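Local coordinates for protein quinone reductase (Klebsiella pneumoniae subsp. pneumoniae, PDB 4GI5) that binds FAD on a flavodoxin-like fold and probably reduces quinones at the expense of NAD(P)H, at residues S90-A93 with F94-T98. Residues are numbered along the deposited sequence; the frame is centred on the assembly and turned at random.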
loop_
_atom_site.group_PDB
_atom_site.type_symbol
_atom_site.label_atom_id
_atom_site.label_comp_id
_atom_site.label_asym_id
_atom_site.label_seq_id
_atom_site.Cartn_x
_atom_site.Cartn_y
_atom_site.Cartn_z
ATOM N N SER B 90 0.846 17.544 12.477
ATOM C CA SER B 90 1.904 16.627 12.957
ATOM C C SER B 90 3.165 17.352 13.309
ATOM O O SER B 90 3.780 17.047 14.339
ATOM C CB SER B 90 2.177 15.512 11.892
ATOM O OG SER B 90 3.209 14.652 12.419
ATOM N N LYS B 91 3.599 18.249 12.460
ATOM C CA LYS B 91 4.857 18.989 12.670
ATOM C C LYS B 91 4.772 19.662 14.093
ATOM O O LYS B 91 5.697 19.527 14.927
ATOM C CB LYS B 91 4.998 20.067 11.675
ATOM C CG LYS B 91 6.214 20.952 11.912
ATOM C CD LYS B 91 6.421 21.999 10.825
ATOM C CE LYS B 91 7.602 22.900 11.285
ATOM N NZ LYS B 91 7.669 23.861 10.198
ATOM N N GLN B 92 3.658 20.296 14.348
ATOM C CA GLN B 92 3.458 20.933 15.691
ATOM C C GLN B 92 3.318 19.917 16.822
ATOM O O GLN B 92 3.981 20.085 17.858
ATOM C CB GLN B 92 2.285 21.913 15.675
ATOM C CG GLN B 92 2.208 22.578 17.060
ATOM C CD GLN B 92 1.030 23.490 17.206
ATOM O OE1 GLN B 92 -0.173 23.077 17.202
ATOM N NE2 GLN B 92 1.357 24.757 17.302
ATOM N N ALA B 93 2.532 18.850 16.648
ATOM C CA ALA B 93 2.356 17.854 17.694
ATOM C C ALA B 93 3.629 17.190 18.092
ATOM O O ALA B 93 3.907 16.962 19.307
ATOM C CB ALA B 93 1.366 16.815 17.305
ATOM N N PHE B 94 4.450 16.856 17.108
ATOM C CA PHE B 94 5.702 16.187 17.384
ATOM C C PHE B 94 6.672 17.197 18.098
ATOM O O PHE B 94 7.340 16.801 19.061
ATOM C CB PHE B 94 6.387 15.679 16.115
ATOM C CG PHE B 94 7.662 14.940 16.382
ATOM C CD1 PHE B 94 7.611 13.620 16.745
ATOM C CD2 PHE B 94 8.861 15.546 16.311
ATOM C CE1 PHE B 94 8.721 12.914 17.070
ATOM C CE2 PHE B 94 10.047 14.827 16.576
ATOM C CZ PHE B 94 9.950 13.540 17.022
ATOM N N ALA B 95 6.756 18.399 17.599
ATOM C CA ALA B 95 7.687 19.430 18.149
ATOM C C ALA B 95 7.248 19.832 19.563
ATOM O O ALA B 95 8.109 20.059 20.385
ATOM C CB ALA B 95 7.765 20.671 17.276
ATOM N N GLN B 96 5.972 19.927 19.837
ATOM C CA GLN B 96 5.410 20.430 21.131
ATOM C C GLN B 96 5.134 19.317 22.101
ATOM O O GLN B 96 4.825 19.589 23.268
ATOM C CB GLN B 96 4.106 21.219 20.926
ATOM C CG GLN B 96 4.265 22.507 20.175
ATOM C CD GLN B 96 5.381 23.312 20.780
ATOM O OE1 GLN B 96 5.332 23.608 21.975
ATOM N NE2 GLN B 96 6.444 23.580 20.001
ATOM N N GLY B 97 5.173 18.054 21.676
ATOM C CA GLY B 97 4.947 16.980 22.576
ATOM C C GLY B 97 3.522 16.682 22.904
ATOM O O GLY B 97 3.232 16.212 24.010
ATOM N N THR B 98 2.617 16.812 21.950
ATOM C CA THR B 98 1.213 16.568 22.158
ATOM C C THR B 98 0.605 15.393 21.446
ATOM O O THR B 98 -0.619 15.241 21.378
ATOM C CB THR B 98 0.385 17.836 21.822
ATOM O OG1 THR B 98 0.465 18.226 20.428
ATOM C CG2 THR B 98 0.889 19.136 22.686
HETATM O O HOH W 1 0.551 20.601 19.305
#
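Ala-93 O takes two backbone N-H groups where helix 86-96 ends. Thr-98 N lies in the carbonyl plane, on a lone pair, at 2.9 Å from Ala-93 O (N-H...O 157°), while Gly-97 N makes only a weak, bent bond. Gly-97 is the first residue to leave helical angles, with positive phi, and there the chain turns off the helix. The last regular turn is closed by Gln-96 N, 2.8 Å from Gln-92 O. On the same flank the glutamine side chains meet through their CG atoms, 3.7 Å apart; Gln-92 runs on extended, whereas Gln-96 folds at chi2; their amide planes stand 69° apart. Thr-98 OG1, set between its own backbone N and carbonyl carbon (chi1 64°), lies against Ala-93, 3.3 Å from CA and 3.5 Å from CB. That hydroxyl receives a water proton at 2.6 Å from the water oxygen, and the same water donates weakly to Gln-92 OE1; OG1 also hydrogen-bonds Ser-75 O, tying the helix end to the loop before it. Earlier in the helix Ser-90 OG is hydrogen-bonded to Trp-141 N, and the side chain of Ser-90 is about 6 Å from the bound FAD. Helix 86-96 starts at the FAD pocket, just after Arg-85, and runs out to this turn, which leads into helix 101-112 and central strand 115-121.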